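Local atomic coordinates of p800 reaction center core protein (Heliobacterium modesticaldum, PDB entry 5V8K), a protein that forms the core of a symmetric, homodimeric photosynthetic reaction center, holding bacteriochlorophyll g and related pigments in the membrane and carrying a [4Fe-4S] cluster. Residues A325-P328 and I329-Y333. Numbering follows the deposited sequence.
Sequences AFLP and IFVSY. With GBF (Bacteriochlorophyll g), chain B.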
loop_
_atom_site.group_PDB
_atom_site.type_symbol
_atom_site.label_atom_id
_atom_site.label_comp_id
_atom_site.label_asym_id
_atom_site.label_seq_id
_atom_site.Cartn_x
_atom_site.Cartn_y
_atom_site.Cartn_z
ATOM N N ALA A 325 19.697 -13.876 4.270
ATOM C CA ALA A 325 18.770 -12.766 4.392
ATOM C C ALA A 325 18.280 -12.611 5.824
ATOM O O ALA A 325 18.285 -11.493 6.359
ATOM C CB ALA A 325 17.573 -12.971 3.468
ATOM N N PHE A 326 17.887 -13.736 6.447
ATOM C CA PHE A 326 17.246 -13.720 7.755
ATOM C C PHE A 326 18.129 -13.070 8.807
ATOM O O PHE A 326 17.681 -12.207 9.564
ATOM C CB PHE A 326 16.887 -15.132 8.238
ATOM C CG PHE A 326 16.148 -15.113 9.525
ATOM C CD1 PHE A 326 14.799 -14.960 9.546
ATOM C CD2 PHE A 326 16.821 -15.170 10.712
ATOM C CE1 PHE A 326 14.120 -14.900 10.721
ATOM C CE2 PHE A 326 16.135 -15.134 11.910
ATOM C CZ PHE A 326 14.772 -14.990 11.900
ATOM N N LEU A 327 19.360 -13.520 8.926
ATOM C CA LEU A 327 20.186 -13.046 10.026
ATOM C C LEU A 327 20.444 -11.542 9.952
ATOM O O LEU A 327 20.214 -10.850 10.959
ATOM C CB LEU A 327 21.485 -13.857 10.072
ATOM C CG LEU A 327 22.449 -13.448 11.194
ATOM C CD1 LEU A 327 21.714 -13.506 12.514
ATOM C CD2 LEU A 327 23.661 -14.363 11.262
ATOM N N PRO A 328 20.913 -10.971 8.839
ATOM C CA PRO A 328 21.164 -9.510 8.841
ATOM C C PRO A 328 19.893 -8.661 8.920
ATOM O O PRO A 328 19.924 -7.589 9.529
ATOM C CB PRO A 328 21.929 -9.275 7.538
ATOM C CG PRO A 328 21.603 -10.464 6.680
ATOM C CD PRO A 328 21.422 -11.620 7.612
ATOM N N ILE A 329 18.779 -9.123 8.352
ATOM C CA ILE A 329 17.499 -8.445 8.528
ATOM C C ILE A 329 17.082 -8.470 9.989
ATOM O O ILE A 329 16.610 -7.469 10.537
ATOM C CB ILE A 329 16.422 -9.089 7.632
ATOM C CG1 ILE A 329 16.724 -8.860 6.144
ATOM C CG2 ILE A 329 15.055 -8.592 7.982
ATOM C CD1 ILE A 329 16.697 -7.411 5.715
ATOM N N PHE A 330 17.194 -9.639 10.626
ATOM C CA PHE A 330 16.816 -9.743 12.021
ATOM C C PHE A 330 17.622 -8.772 12.858
ATOM O O PHE A 330 17.067 -8.074 13.705
ATOM C CB PHE A 330 17.020 -11.186 12.531
ATOM C CG PHE A 330 16.594 -11.392 13.965
ATOM C CD1 PHE A 330 17.463 -11.142 15.002
ATOM C CD2 PHE A 330 15.316 -11.783 14.261
ATOM C CE1 PHE A 330 17.073 -11.326 16.330
ATOM C CE2 PHE A 330 14.901 -11.968 15.596
ATOM C CZ PHE A 330 15.793 -11.734 16.623
ATOM N N VAL A 331 18.930 -8.725 12.642
ATOM C CA VAL A 331 19.798 -7.850 13.419
ATOM C C VAL A 331 19.466 -6.373 13.151
ATOM O O VAL A 331 19.274 -5.589 14.092
ATOM C CB VAL A 331 21.271 -8.169 13.099
ATOM C CG1 VAL A 331 22.174 -7.117 13.620
ATOM C CG2 VAL A 331 21.689 -9.524 13.716
ATOM N N SER A 332 19.374 -5.984 11.862
ATOM C CA SER A 332 19.185 -4.582 11.486
ATOM C C SER A 332 17.784 -4.096 11.862
ATOM O O SER A 332 17.646 -3.128 12.608
ATOM C CB SER A 332 19.456 -4.382 9.981
ATOM O OG SER A 332 18.547 -5.093 9.153
ATOM N N TYR A 333 16.733 -4.796 11.420
ATOM C CA TYR A 333 15.380 -4.340 11.691
ATOM C C TYR A 333 15.003 -4.555 13.153
ATOM O O TYR A 333 14.216 -3.789 13.715
ATOM C CB TYR A 333 14.397 -5.020 10.732
ATOM C CG TYR A 333 14.493 -4.482 9.297
ATOM C CD1 TYR A 333 15.538 -4.853 8.461
ATOM C CD2 TYR A 333 13.564 -3.587 8.802
ATOM C CE1 TYR A 333 15.657 -4.333 7.167
ATOM C CE2 TYR A 333 13.673 -3.063 7.490
ATOM C CZ TYR A 333 14.720 -3.454 6.699
ATOM O OH TYR A 333 14.857 -2.964 5.439
HETATM MG MG GBF B . 12.882 -19.841 12.724
HETATM C CHA GBF B . 15.099 -19.042 10.090
HETATM C CHB GBF B . 15.377 -21.125 14.401
HETATM C CHC GBF B . 10.755 -19.733 15.432
HETATM C CHD GBF B . 10.475 -17.905 10.922
HETATM N NA GBF B . 14.791 -20.082 12.330
HETATM C C1A GBF B . 15.614 -19.752 11.322
HETATM C C2A GBF B . 17.081 -19.971 11.532
HETATM C C3A GBF B . 16.999 -21.043 12.640
HETATM C C4A GBF B . 15.628 -20.732 13.150
HETATM C CMA GBF B . 17.009 -22.512 12.243
HETATM C CAA GBF B . 17.534 -18.599 11.973
HETATM C CBA GBF B . 18.667 -18.518 12.932
HETATM C CGA GBF B . 18.867 -17.059 13.173
HETATM O O1A GBF B . 19.606 -16.445 12.432
HETATM O O2A GBF B . 18.357 -16.431 14.381
HETATM N NB GBF B . 13.112 -20.267 14.689
HETATM C C1B GBF B . 14.150 -20.941 15.183
HETATM C C2B GBF B . 13.893 -21.284 16.511
HETATM C C3B GBF B . 12.608 -20.853 16.757
HETATM C C4B GBF B . 12.123 -20.297 15.569
HETATM C CMB GBF B . 14.822 -21.937 17.492
HETATM C CAB GBF B . 11.855 -20.978 18.013
HETATM C CBB GBF B . 12.157 -21.572 19.164
HETATM N NC GBF B . 11.042 -19.013 13.080
HETATM C C1C GBF B . 10.322 -19.078 14.188
HETATM C C2C GBF B . 8.929 -18.595 14.332
HETATM C C3C GBF B . 9.000 -18.061 12.965
HETATM C C4C GBF B . 10.182 -18.327 12.283
HETATM C CMC GBF B . 7.969 -19.790 14.389
HETATM C CAC GBF B . 7.885 -17.344 12.288
HETATM C CBC GBF B . 6.559 -17.000 12.944
HETATM N ND GBF B . 12.739 -18.668 11.079
HETATM C C1D GBF B . 11.805 -18.110 10.363
HETATM C C2D GBF B . 12.087 -17.626 8.855
HETATM C C3D GBF B . 13.390 -18.076 8.943
HETATM C C4D GBF B . 13.778 -18.656 10.152
HETATM C CMD GBF B . 11.294 -16.958 7.811
HETATM C CAD GBF B . 14.581 -17.912 8.095
HETATM O OBD GBF B . 14.735 -17.735 6.827
HETATM C CBD GBF B . 15.679 -18.618 8.803
HETATM C CGD GBF B . 16.011 -19.882 8.103
HETATM O O1D GBF B . 15.249 -20.837 8.131
HETATM O O2D GBF B . 17.204 -20.053 7.367
HETATM C CED GBF B . 17.078 -21.075 6.385
HETATM C C1 GBF B . 18.913 -15.194 14.820
HETATM C C2 GBF B . 18.286 -14.660 16.087
HETATM C C3 GBF B . 18.790 -14.917 17.300
HETATM C C4 GBF B . 18.123 -14.337 18.520
HETATM C C5 GBF B . 20.008 -15.803 17.452
#
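Phe326 and Phe330 sit one turn apart on helix 311-344. Their rings form an offset pair with little overlap, the planes tilted by 23° and the centroids 5.8 Å apart. Between the rings, the closest atoms are Phe326 CZ and Phe330 CD2, 4.0 Å apart. The one-turn spacing puts both residues on one side of the helix. In both, CG is anti to the backbone N (chi1 -176° and -178°), which turns the two rings alike.

A bacteriochlorophyll g packs on that side. It lies over one face of the Phe326 ring, where CD1 is 3.3 Å from the pigment atom CAD. Further along the helix, the start of the pigment tail crosses one face of the Phe330 ring near its rim; CE1 is 3.6 Å from C2. The ester between macrocycle and tail passes Leu327, whose CD1 is 3.6 Å from the carbonyl oxygen O1A. The same methyl meets Val331 CG2 on the next turn.

The helix is kinked at Pro328, whose N has no hydrogen to give to the turn before. Its own carbonyl accepts twice: Ser332 N and Ser332 OG each reach Pro328 O at 2.9 Å, from opposite faces of the carbonyl plane. Ser332 OG stands between its backbone N and carbonyl carbon (chi1 63°), which turns the hydroxyl back along the helix. Helix 376-401 packs against Ala325, Val331 and Ser332.

Pigments meet this predicted transmembrane helix on more than one side: 8(1)-OH-chlorophyll aF also touches Ile329, and another bacteriochlorophyll g touches Pro328. The serine hydroxyl gives its hydrogen to a carbonyl of its own helix. The two segments offer the first bacteriochlorophyll no hydrogen bond or magnesium ligand, and probably position its macrocycle rim and ester by shape and dispersion.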